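Local coordinates for protein shikimate 5-dehydrogenase AroE (5-dehydroshikimate reductase) (Mycobacterium tuberculosis, PDB 4P4G) that probably catalyses the NADP-dependent reduction of 3-dehydroshikimate to shikimate, the fourth of seven steps to chorismate, and binds shikimate, at residues Ala46-Pro49 / Val50-Gly54; Val158-Gly161 / Thr162-Val166; Thr220-Ala223 / Ala224-Ser228; Leu254-Arg258 / Glu259-Cys263. All coordinates share one frame; numbering follows the deposited sequence.

Overall arrangement
The four contacts come one after another along the chain, each a local turn-to-turn contact on a different helix, and none touches another. Contact 1 lies on helix 48-53 beside the mixed sheet of the substrate-binding domain. Contacts 2 and 3, their centres about 29 Å apart, belong to helices 151-163 and 221-229 of the parallel-sheet domain, which probably binds NADP. Contact 4 runs from the loop after helix 236-252 into helix 258-267, which packs on helices 20-30 and 236-252. Contacts 1 and 3, about 37 Å between centres, lie on opposite sides of the chain's centre. They lie in both domains of the enzyme, and none of their residues is in the shikimate pocket.

Contact 1 (Ala46-Pro49 / Val50-Gly54); sequences AELP and VVVGG
Helix 48-53, which links strands 37-42 and 59-64 of the substrate-binding domain, turns Leu48 and Val52 into neighbours on the face it presents to the protein interior. Their side chains run side by side and point the same way, with Leu48 CD2 4.0 Å from Val52 CG2. Leu48 CG lies anti to the backbone N (chi1 -174°), which carries its branch forward along the helix toward the next turn. The Val52 methyl that meets it, CG2, sits beside its own backbone N and thus also rests 3.3 Å from Leu48 O. Leu48 O also accepts a straight bond from Val52 N (2.9 Å), so one turn is fixed by both polar and apolar contacts. One residue earlier, Val51 N binds Glu47 O at 3.0 Å, and Val51 CG2 lies 3.4 Å from that oxygen; Val50 N adds only a weak bond to it. On the following step Gly53 N reaches Pro49 O at 2.9 Å, but from above the carbonyl plane, 38° out of it. Pro49 and Val50 are exposed, though Pro49 also touches Phe75 of helix 69-75, which packs on Leu48 and Val52; Leu11 of strand 7-12 touches Val51 and Val52. This is a short apolar helix packed by one side on the sheet, as the connection of a beta-alpha-beta crossover that passes strand 7-12.

Contact 2 (Val158-Gly161 / Thr162-Val166); sequences VDLG and TRVGV
Thr162 meets Val158 one turn back, its OG1 hydroxyl donating to Val158 O at 2.7 Å. The hydroxyl is swung beside the backbone N (chi1 -49°), and Thr162 N also binds Val158 O, at 3.0 Å, from the opposite face of the carbonyl plane. Arg163 comes next and returns to Asp159 through a salt bridge. Two of its nitrogens converge on the single oxygen Asp159 OD2, Arg163 NE at 2.5 Å, a length so short that its exact value is doubtful, and NH2 at 2.9 Å. That oxygen lies in the guanidinium plane, yet both nitrogens approach it from one face of the carboxylate, the two planes standing 47° apart. Leu160 CA lies 3.6 Å above one guanidinium face of Arg163, offset toward its rim. Beyond Arg163 the helix ends in a Schellman motif, closing helix 151-163 of the beta-alpha-beta unit between strands 143-148 and 167-172. Val164 N still binds Leu160 O, while Val164 CG2 lies 3.2 Å from Gly161 O. Gly165, at positive phi, is the C-prime residue, its N bonded to Thr162 O. Val166 N then completes the motif on Gly161 O at 3.0 Å, and Ala137 of helix 129-139 touches the side chains of Val164 and Val166.

Contact 3 (Thr220-Ala223 / Ala224-Ser228); sequences TPLA and AAVGS
The flat groups here are peptide units, joined by N-H donors at carbonyl oxygens between Thr220-Ala223 and Ala224-Ser228, at the N-terminus of helix 221-229. Two donors are tilted from their carbonyl planes: Ala225 N, 3.0 Å from Pro221 O and 23° off, and Gly227 N at Ala223 O. The other two, Ala224 N and Val226 N, lie nearly on the C=O lines of Thr220 O and Leu222 O, at 2.9 and 3.0 Å respectively. The helix belongs to the beta-alpha-beta unit of strands 209-212 and 232-234, in the parallel-sheet domain. Its first turn is opened by an N-cap: Thr220 OG1 accepts from Ala223 N at 3.0 Å and is itself hydrogen-bonded to Asp212 OD2 at the end of strand 209-212, so the cap is tied to the sheet. Ala225 CB lies 3.5 Å from both Pro221 O and Leu222 O, with Ala201 of helix 201-204 beside it. Ala224 faces the exposed side, whereas Leu222, Ala223 and Val226 turn to the strands, touching Leu210, and the last two also touch Val233. Among the larger apolar groups the link between turns is light. With Val226 CG1 anti to the backbone N (chi1 173°), CG2 falls beside that N and stands 3.4 Å from Leu222 O, and the same methyl, Val226 CG2, meets Leu222 CD1 at 4.3 Å.

Contact 4 (Leu254-Arg258 / Glu259-Cys263); sequences LPAPR and EAMTC
Pro257 and Met261 form the tight side of the start of helix 258-267, where Pro257 is the N-cap residue and the centre of an inverse gamma turn. The turn bond, Arg258 N to Ala256 O, is weak, but Met261 N closes the first helical turn firmly on Pro257 O at 3.1 Å. Met261 has CG beside its backbone N (chi1 -67°) and an extended chi2, which bring SD to 4.0 Å from Pro257 CD and 4.3 Å from Ala256 CB; Met261 CG passes 3.4 Å from Pro257 O. Ala27 and Ala30 of helix 20-30 pack on Pro257, and Ala244, Phe245 and Val248 of helix 236-252 touch Met261.

The exposed side chains of Arg258 and Glu259 are more loosely joined. Glu259 takes the crowded position between N and carbonyl carbon (chi1 69°) and folds its carboxylate back over the proline, with OE2 3.4 Å from Pro257 CB. Arg258 turns its guanidinium away to a cation-pi contact with Phe245; its ion pair with Glu249 is long and weak. The backbone there is nonetheless firmly held, from opposite faces of the Arg258 carbonyl plane: Thr262 N binds Arg258 O at 2.9 Å, and Thr262 OG1 donates to the same oxygen at 2.8 Å.

Contact 1 (Ala46-Pro49 / Val50-Gly54)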
ATOM      1  N   ALA A  46       7.554  12.937  11.272  1.00 18.31           N
ATOM      2  CA  ALA A  46       7.847  14.298  11.712  1.00 19.31           C
ATOM      3  C   ALA A  46       8.883  14.957  10.816  1.00 18.98           C
ATOM      4  O   ALA A  46       8.828  16.164  10.568  1.00 21.10           O
ATOM      5  CB  ALA A  46       8.322  14.292  13.149  1.00 21.10           C
ATOM      6  N   GLU A  47       9.811  14.144  10.328  1.00 18.69           N
ATOM      7  CA  GLU A  47      10.950  14.627   9.562  1.00 20.43           C
ATOM      8  C   GLU A  47      10.611  14.872   8.090  1.00 17.05           C
ATOM      9  O   GLU A  47      11.329  15.587   7.400  1.00 17.55           O
ATOM     10  CB  GLU A  47      12.119  13.639   9.684  1.00 25.01           C
ATOM     11  CG  GLU A  47      12.710  13.512  11.104  1.00 32.87           C
ATOM     12  CD  GLU A  47      12.106  12.366  11.927  1.00 39.31           C
ATOM     13  OE1 GLU A  47      10.868  12.163  11.883  1.00 39.43           O
ATOM     14  OE2 GLU A  47      12.879  11.665  12.621  1.00 42.66           O
ATOM     15  N   LEU A  48       9.514  14.292   7.611  1.00 15.13           N
ATOM     16  CA  LEU A  48       9.198  14.347   6.181  1.00 13.10           C
ATOM     17  C   LEU A  48       9.201  15.759   5.555  1.00 10.74           C
ATOM     18  O   LEU A  48       9.819  15.957   4.500  1.00 10.84           O
ATOM     19  CB  LEU A  48       7.912  13.561   5.858  1.00 13.14           C
ATOM     20  CG  LEU A  48       7.517  13.405   4.391  1.00 11.27           C
ATOM     21  CD1 LEU A  48       6.774  12.098   4.179  1.00 11.05           C
ATOM     22  CD2 LEU A  48       6.655  14.571   3.918  1.00 12.00           C
ATOM     23  N   PRO A  49       8.526  16.746   6.185  1.00 12.37           N
ATOM     24  CA  PRO A  49       8.512  18.071   5.552  1.00 13.07           C
ATOM     25  C   PRO A  49       9.899  18.695   5.412  1.00 14.10           C
ATOM     26  O   PRO A  49      10.146  19.373   4.424  1.00 13.07           O
ATOM     27  CB  PRO A  49       7.668  18.916   6.518  1.00 15.59           C
ATOM     28  CG  PRO A  49       6.791  17.927   7.212  1.00 15.72           C
ATOM     29  CD  PRO A  49       7.638  16.692   7.363  1.00 13.61           C
ATOM     30  N   VAL A  50      10.783  18.473   6.382  1.00 12.14           N
ATOM     31  CA  VAL A  50      12.128  19.051   6.294  1.00 10.55           C
ATOM     32  C   VAL A  50      12.994  18.296   5.272  1.00 10.77           C
ATOM     33  O   VAL A  50      13.770  18.904   4.523  1.00 12.34           O
ATOM     34  CB  VAL A  50      12.811  19.117   7.669  1.00 13.41           C
ATOM     35  CG1 VAL A  50      14.279  19.499   7.513  1.00 13.77           C
ATOM     36  CG2 VAL A  50      12.109  20.142   8.549  1.00 17.90           C
ATOM     37  N   VAL A  51      12.847  16.978   5.224  1.00 10.23           N
ATOM     38  CA  VAL A  51      13.545  16.191   4.208  1.00 10.40           C
ATOM     39  C   VAL A  51      13.106  16.585   2.788  1.00 10.23           C
ATOM     40  O   VAL A  51      13.931  16.965   1.947  1.00 10.84           O
ATOM     41  CB  VAL A  51      13.341  14.688   4.438  1.00 11.17           C
ATOM     42  CG1 VAL A  51      13.864  13.892   3.254  1.00 11.08           C
ATOM     43  CG2 VAL A  51      14.033  14.257   5.744  1.00 14.79           C
ATOM     44  N   VAL A  52      11.806  16.521   2.528  1.00  8.44           N
ATOM     45  CA  VAL A  52      11.308  16.847   1.188  1.00  9.51           C
ATOM     46  C   VAL A  52      11.515  18.321   0.843  1.00 12.36           C
ATOM     47  O   VAL A  52      11.853  18.661  -0.298  1.00 13.62           O
ATOM     48  CB  VAL A  52       9.828  16.458   1.006  1.00 10.17           C
ATOM     49  CG1 VAL A  52       9.389  16.727  -0.431  1.00 11.73           C
ATOM     50  CG2 VAL A  52       9.616  14.996   1.324  1.00 13.14           C
ATOM     51  N   GLY A  53      11.346  19.194   1.836  1.00 13.17           N
ATOM     52  CA  GLY A  53      11.523  20.623   1.633  1.00 15.55           C
ATOM     53  C   GLY A  53      12.957  20.994   1.308  1.00 17.77           C
ATOM     54  O   GLY A  53      13.237  22.100   0.842  1.00 20.52           O
ATOM     55  N   GLY A  54      13.878  20.075   1.580  1.00 15.52           N
ATOM     56  CA  GLY A  54      15.283  20.317   1.317  1.00 17.90           C
ATOM     57  C   GLY A  54      15.746  19.881  -0.060  1.00 18.03           C
ATOM     58  O   GLY A  54      16.860  20.212  -0.459  1.00 21.98           O
TER
HETATM   59  O   HOH W   1       9.905  18.063   9.484  1.00 25.68           O

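Contact 2 (Val158-Gly161 / Thr162-Val166)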
ATOM      1  N   VAL A 158     -14.626   3.068   8.530  1.00 14.72           N
ATOM      2  CA  VAL A 158     -16.030   2.739   8.288  1.00 15.07           C
ATOM      3  C   VAL A 158     -16.756   3.844   7.516  1.00 16.97           C
ATOM      4  O   VAL A 158     -17.496   3.557   6.574  1.00 18.35           O
ATOM      5  CB  VAL A 158     -16.761   2.404   9.600  1.00 16.08           C
ATOM      6  CG1 VAL A 158     -18.262   2.313   9.373  1.00 19.19           C
ATOM      7  CG2 VAL A 158     -16.206   1.114  10.188  1.00 16.43           C
ATOM      8  N   ASP A 159     -16.541   5.105   7.899  1.00 16.50           N
ATOM      9  CA  ASP A 159     -17.127   6.225   7.160  1.00 19.29           C
ATOM     10  C   ASP A 159     -16.669   6.270   5.711  1.00 16.08           C
ATOM     11  O   ASP A 159     -17.473   6.518   4.812  1.00 18.70           O
ATOM     12  CB  ASP A 159     -16.795   7.566   7.816  1.00 24.06           C
ATOM     13  CG  ASP A 159     -17.316   8.754   7.009  1.00 33.00           C
ATOM     14  OD1 ASP A 159     -18.555   8.960   6.973  1.00 37.61           O
ATOM     15  OD2 ASP A 159     -16.488   9.486   6.414  1.00 34.00           O
ATOM     16  N   LEU A 160     -15.373   6.052   5.501  1.00 13.19           N
ATOM     17  CA  LEU A 160     -14.800   6.028   4.159  1.00 12.72           C
ATOM     18  C   LEU A 160     -15.468   4.964   3.302  1.00 14.02           C
ATOM     19  O   LEU A 160     -15.973   5.254   2.211  1.00 16.10           O
ATOM     20  CB  LEU A 160     -13.299   5.778   4.224  1.00 12.38           C
ATOM     21  CG  LEU A 160     -12.628   5.616   2.860  1.00 13.84           C
ATOM     22  CD1 LEU A 160     -12.868   6.849   1.993  1.00 16.52           C
ATOM     23  CD2 LEU A 160     -11.147   5.348   3.029  1.00 14.86           C
ATOM     24  N   GLY A 161     -15.491   3.738   3.817  1.00 16.47           N
ATOM     25  CA  GLY A 161     -16.164   2.637   3.147  1.00 15.91           C
ATOM     26  C   GLY A 161     -17.596   2.972   2.778  1.00 17.78           C
ATOM     27  O   GLY A 161     -18.032   2.734   1.647  1.00 19.20           O
ATOM     28  N   THR A 162     -18.329   3.538   3.733  1.00 18.19           N
ATOM     29  CA  THR A 162     -19.720   3.900   3.510  1.00 20.28           C
ATOM     30  C   THR A 162     -19.856   4.945   2.406  1.00 19.88           C
ATOM     31  O   THR A 162     -20.746   4.848   1.562  1.00 21.04           O
ATOM     32  CB  THR A 162     -20.388   4.392   4.806  1.00 20.05           C
ATOM     33  OG1 THR A 162     -20.116   3.464   5.866  1.00 22.34           O
ATOM     34  CG2 THR A 162     -21.888   4.496   4.619  1.00 23.58           C
ATOM     35  N   ARG A 163     -18.956   5.928   2.391  1.00 19.90           N
ATOM     36  CA  ARG A 163     -18.980   6.970   1.365  1.00 24.40           C
ATOM     37  C   ARG A 163     -18.645   6.493  -0.056  1.00 23.62           C
ATOM     38  O   ARG A 163     -19.050   7.130  -1.033  1.00 25.01           O
ATOM     39  CB  ARG A 163     -18.072   8.139   1.761  1.00 30.40           C
ATOM     40  CG  ARG A 163     -18.680   9.042   2.821  1.00 33.56           C
ATOM     41  CD  ARG A 163     -17.832  10.287   3.067  1.00 37.17           C
ATOM     42  NE  ARG A 163     -16.697  10.015   3.941  1.00 39.12           N
ATOM     43  CZ  ARG A 163     -15.444   9.885   3.520  1.00 40.20           C
ATOM     44  NH1 ARG A 163     -15.157  10.010   2.232  1.00 42.05           N
ATOM     45  NH2 ARG A 163     -14.475   9.638   4.391  1.00 38.20           N
ATOM     46  N   VAL A 164     -17.906   5.395  -0.179  1.00 21.06           N
ATOM     47  CA  VAL A 164     -17.635   4.819  -1.500  1.00 20.34           C
ATOM     48  C   VAL A 164     -18.624   3.704  -1.851  1.00 22.93           C
ATOM     49  O   VAL A 164     -18.384   2.908  -2.757  1.00 25.11           O
ATOM     50  CB  VAL A 164     -16.169   4.341  -1.670  1.00 21.66           C
ATOM     51  CG1 VAL A 164     -15.218   5.517  -1.531  1.00 23.93           C
ATOM     52  CG2 VAL A 164     -15.815   3.238  -0.674  1.00 20.17           C
ATOM     53  N   GLY A 165     -19.731   3.660  -1.116  1.00 21.68           N
ATOM     54  CA  GLY A 165     -20.856   2.804  -1.459  1.00 22.92           C
ATOM     55  C   GLY A 165     -20.785   1.378  -0.948  1.00 22.36           C
ATOM     56  O   GLY A 165     -21.527   0.518  -1.413  1.00 24.11           O
ATOM     57  N   VAL A 166     -19.905   1.118   0.013  1.00 18.51           N
ATOM     58  CA  VAL A 166     -19.742  -0.237   0.533  1.00 17.03           C
ATOM     59  C   VAL A 166     -20.194  -0.320   1.989  1.00 16.24           C
ATOM     60  O   VAL A 166     -19.804   0.519   2.799  1.00 18.02           O
ATOM     61  CB  VAL A 166     -18.274  -0.696   0.429  1.00 20.79           C
ATOM     62  CG1 VAL A 166     -18.093  -2.054   1.071  1.00 22.14           C
ATOM     63  CG2 VAL A 166     -17.843  -0.752  -1.022  1.00 22.55           C
TER

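Contact 3 (Thr220-Ala223 / Ala224-Ser228)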
ATOM      1  N   THR A 220       5.304 -14.255   6.047  1.00  9.42           N
ATOM      2  CA  THR A 220       4.820 -13.896   7.373  1.00  9.62           C
ATOM      3  C   THR A 220       4.148 -15.102   8.006  1.00  9.70           C
ATOM      4  O   THR A 220       3.702 -16.023   7.286  1.00  8.40           O
ATOM      5  CB  THR A 220       3.808 -12.761   7.293  1.00 10.37           C
ATOM      6  OG1 THR A 220       2.688 -13.172   6.495  1.00 11.14           O
ATOM      7  CG2 THR A 220       4.443 -11.539   6.688  1.00 11.29           C
ATOM      8  N   PRO A 221       4.068 -15.126   9.348  1.00 10.36           N
ATOM      9  CA  PRO A 221       3.315 -16.194  10.011  1.00 10.54           C
ATOM     10  C   PRO A 221       1.894 -16.317   9.480  1.00 10.61           C
ATOM     11  O   PRO A 221       1.398 -17.441   9.304  1.00  9.33           O
ATOM     12  CB  PRO A 221       3.320 -15.759  11.487  1.00 11.46           C
ATOM     13  CG  PRO A 221       4.645 -15.054  11.624  1.00 10.19           C
ATOM     14  CD  PRO A 221       4.815 -14.297  10.320  1.00 10.27           C
ATOM     15  N   LEU A 222       1.251 -15.180   9.215  1.00  8.31           N
ATOM     16  CA  LEU A 222      -0.093 -15.166   8.646  1.00 10.07           C
ATOM     17  C   LEU A 222      -0.139 -15.850   7.286  1.00  9.38           C
ATOM     18  O   LEU A 222      -1.021 -16.660   7.021  1.00 10.66           O
ATOM     19  CB  LEU A 222      -0.592 -13.729   8.515  1.00 10.88           C
ATOM     20  CG  LEU A 222      -2.009 -13.621   7.949  1.00 12.70           C
ATOM     21  CD1 LEU A 222      -2.978 -14.431   8.807  1.00 15.93           C
ATOM     22  CD2 LEU A 222      -2.447 -12.166   7.842  1.00 12.23           C
ATOM     23  N   ALA A 223       0.816 -15.518   6.421  1.00  9.69           N
ATOM     24  CA  ALA A 223       0.901 -16.136   5.096  1.00 11.15           C
ATOM     25  C   ALA A 223       1.136 -17.644   5.188  1.00 10.75           C
ATOM     26  O   ALA A 223       0.557 -18.411   4.426  1.00 13.19           O
ATOM     27  CB  ALA A 223       1.982 -15.465   4.265  1.00 11.12           C
ATOM     28  N   ALA A 224       1.984 -18.076   6.121  1.00  9.12           N
ATOM     29  CA  ALA A 224       2.222 -19.509   6.301  1.00 11.33           C
ATOM     30  C   ALA A 224       0.956 -20.238   6.730  1.00 12.78           C
ATOM     31  O   ALA A 224       0.710 -21.368   6.313  1.00 12.98           O
ATOM     32  CB  ALA A 224       3.341 -19.750   7.305  1.00 14.61           C
ATOM     33  N   ALA A 225       0.171 -19.589   7.587  1.00 10.90           N
ATOM     34  CA  ALA A 225      -1.064 -20.170   8.107  1.00 11.36           C
ATOM     35  C   ALA A 225      -2.128 -20.331   7.023  1.00 11.57           C
ATOM     36  O   ALA A 225      -2.729 -21.398   6.877  1.00 12.71           O
ATOM     37  CB  ALA A 225      -1.593 -19.308   9.257  1.00 12.12           C
ATOM     38  N   VAL A 226      -2.379 -19.254   6.285  1.00  9.78           N
ATOM     39  CA  VAL A 226      -3.333 -19.284   5.174  1.00  9.96           C
ATOM     40  C   VAL A 226      -2.904 -20.300   4.118  1.00 10.62           C
ATOM     41  O   VAL A 226      -3.713 -21.107   3.660  1.00 11.89           O
ATOM     42  CB  VAL A 226      -3.480 -17.880   4.532  1.00 11.53           C
ATOM     43  CG1 VAL A 226      -4.323 -17.943   3.272  1.00 11.33           C
ATOM     44  CG2 VAL A 226      -4.098 -16.909   5.525  1.00 10.92           C
ATOM     45  N   GLY A 227      -1.627 -20.265   3.739  1.00 11.01           N
ATOM     46  CA  GLY A 227      -1.100 -21.199   2.753  1.00 11.03           C
ATOM     47  C   GLY A 227      -1.295 -22.641   3.179  1.00 12.28           C
ATOM     48  O   GLY A 227      -1.742 -23.497   2.397  1.00 13.92           O
ATOM     49  N   SER A 228      -0.967 -22.925   4.433  1.00 12.20           N
ATOM     50  CA  SER A 228      -1.137 -24.277   4.955  1.00 15.62           C
ATOM     51  C   SER A 228      -2.599 -24.735   4.924  1.00 16.47           C
ATOM     52  O   SER A 228      -2.882 -25.910   4.685  1.00 20.29           O
ATOM     53  CB  SER A 228      -0.587 -24.368   6.380  1.00 18.63           C
ATOM     54  OG  SER A 228      -0.444 -25.717   6.774  1.00 25.72           O
TER

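Contact 4 (Leu254-Arg258 / Glu259-Cys263)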
ATOM      1  N   LEU A 254       5.811   9.167 -18.658  1.00 10.63           N
ATOM      2  CA  LEU A 254       5.775   8.137 -19.703  1.00 10.08           C
ATOM      3  C   LEU A 254       4.974   6.936 -19.210  1.00 11.19           C
ATOM      4  O   LEU A 254       4.798   6.776 -18.007  1.00 12.66           O
ATOM      5  CB  LEU A 254       7.205   7.685 -20.030  1.00 10.53           C
ATOM      6  CG  LEU A 254       8.080   8.702 -20.769  1.00 12.53           C
ATOM      7  CD1 LEU A 254       9.555   8.418 -20.554  1.00 13.61           C
ATOM      8  CD2 LEU A 254       7.766   8.696 -22.253  1.00 13.98           C
ATOM      9  N   PRO A 255       4.498   6.076 -20.134  1.00 13.09           N
ATOM     10  CA  PRO A 255       3.770   4.876 -19.699  1.00 12.62           C
ATOM     11  C   PRO A 255       4.712   3.941 -18.954  1.00 12.81           C
ATOM     12  O   PRO A 255       5.892   3.848 -19.301  1.00 14.39           O
ATOM     13  CB  PRO A 255       3.345   4.215 -21.020  1.00 12.08           C
ATOM     14  CG  PRO A 255       3.537   5.274 -22.084  1.00 12.19           C
ATOM     15  CD  PRO A 255       4.670   6.115 -21.595  1.00 11.76           C
ATOM     16  N   ALA A 256       4.202   3.243 -17.947  1.00 11.18           N
ATOM     17  CA  ALA A 256       5.050   2.333 -17.191  1.00 12.16           C
ATOM     18  C   ALA A 256       5.463   1.171 -18.082  1.00 13.49           C
ATOM     19  O   ALA A 256       4.641   0.609 -18.803  1.00 15.54           O
ATOM     20  CB  ALA A 256       4.335   1.830 -15.944  1.00 12.22           C
ATOM     21  N   PRO A 257       6.753   0.824 -18.051  1.00 13.63           N
ATOM     22  CA  PRO A 257       7.241  -0.338 -18.797  1.00 13.80           C
ATOM     23  C   PRO A 257       6.974  -1.591 -17.972  1.00 15.26           C
ATOM     24  O   PRO A 257       7.847  -2.103 -17.250  1.00 12.48           O
ATOM     25  CB  PRO A 257       8.741  -0.053 -18.936  1.00 14.98           C
ATOM     26  CG  PRO A 257       9.077   0.772 -17.740  1.00 16.25           C
ATOM     27  CD  PRO A 257       7.843   1.564 -17.387  1.00 14.90           C
ATOM     28  N   ARG A 258       5.732  -2.063 -18.064  1.00 15.40           N
ATOM     29  CA  ARG A 258       5.247  -3.129 -17.203  1.00 14.55           C
ATOM     30  C   ARG A 258       6.029  -4.433 -17.343  1.00 13.76           C
ATOM     31  O   ARG A 258       6.289  -5.091 -16.345  1.00 14.20           O
ATOM     32  CB  ARG A 258       3.738  -3.340 -17.422  1.00 19.03           C
ATOM     33  CG  ARG A 258       2.907  -2.131 -16.968  1.00 22.20           C
ATOM     34  CD  ARG A 258       1.438  -2.242 -17.348  1.00 28.86           C
ATOM     35  NE  ARG A 258       0.556  -1.740 -16.295  1.00 34.12           N
ATOM     36  CZ  ARG A 258       0.235  -0.461 -16.119  1.00 37.42           C
ATOM     37  NH1 ARG A 258       0.726   0.474 -16.922  1.00 38.87           N
ATOM     38  NH2 ARG A 258      -0.582  -0.113 -15.131  1.00 38.47           N
ATOM     39  N   GLU A 259       6.402  -4.801 -18.569  1.00 13.79           N
ATOM     40  CA  GLU A 259       7.215  -6.001 -18.809  1.00 15.76           C
ATOM     41  C   GLU A 259       8.552  -5.931 -18.059  1.00 16.03           C
ATOM     42  O   GLU A 259       8.922  -6.853 -17.324  1.00 15.54           O
ATOM     43  CB  GLU A 259       7.423  -6.227 -20.325  1.00 19.43           C
ATOM     44  CG  GLU A 259       8.333  -5.202 -21.067  1.00 31.86           C
ATOM     45  CD  GLU A 259       7.992  -3.736 -20.756  1.00 27.00           C
ATOM     46  OE1 GLU A 259       6.850  -3.453 -20.357  1.00 33.40           O
ATOM     47  OE2 GLU A 259       8.858  -2.870 -20.900  1.00 13.72           O
ATOM     48  N   ALA A 260       9.264  -4.820 -18.216  1.00 14.28           N
ATOM     49  CA  ALA A 260      10.562  -4.649 -17.578  1.00 13.03           C
ATOM     50  C   ALA A 260      10.454  -4.686 -16.061  1.00 10.68           C
ATOM     51  O   ALA A 260      11.320  -5.254 -15.384  1.00 11.46           O
ATOM     52  CB  ALA A 260      11.206  -3.345 -18.028  1.00 13.31           C
ATOM     53  N   MET A 261       9.403  -4.077 -15.520  1.00 10.83           N
ATOM     54  CA  MET A 261       9.247  -4.018 -14.076  1.00 10.44           C
ATOM     55  C   MET A 261       8.859  -5.384 -13.529  1.00  9.82           C
ATOM     56  O   MET A 261       9.272  -5.765 -12.436  1.00 10.35           O
ATOM     57  CB  MET A 261       8.224  -2.953 -13.693  1.00 11.35           C
ATOM     58  CG  MET A 261       8.723  -1.558 -14.029  1.00  9.33           C
ATOM     59  SD  MET A 261       7.456  -0.294 -13.819  1.00 11.48           S
ATOM     60  CE  MET A 261       7.289  -0.260 -12.044  1.00 13.41           C
ATOM     61  N   THR A 262       8.087  -6.128 -14.307  1.00  8.82           N
ATOM     62  CA  THR A 262       7.695  -7.470 -13.885  1.00  9.91           C
ATOM     63  C   THR A 262       8.912  -8.392 -13.892  1.00 12.08           C
ATOM     64  O   THR A 262       9.095  -9.197 -12.971  1.00 13.35           O
ATOM     65  CB  THR A 262       6.573  -8.037 -14.763  1.00 11.64           C
ATOM     66  OG1 THR A 262       5.437  -7.169 -14.697  1.00 12.45           O
ATOM     67  CG2 THR A 262       6.169  -9.414 -14.271  1.00 14.84           C
ATOM     68  N   CYS A 263       9.760  -8.262 -14.909  1.00  8.72           N
ATOM     69  CA  CYS A 263      11.031  -8.988 -14.913  1.00 11.18           C
ATOM     70  C   CYS A 263      11.952  -8.613 -13.747  1.00 12.74           C
ATOM     71  O   CYS A 263      12.693  -9.459 -13.235  1.00 13.94           O
ATOM     72  CB  CYS A 263      11.753  -8.770 -16.228  1.00 12.35           C
ATOM     73  SG  CYS A 263      10.910  -9.541 -17.601  1.00 20.22           S
TER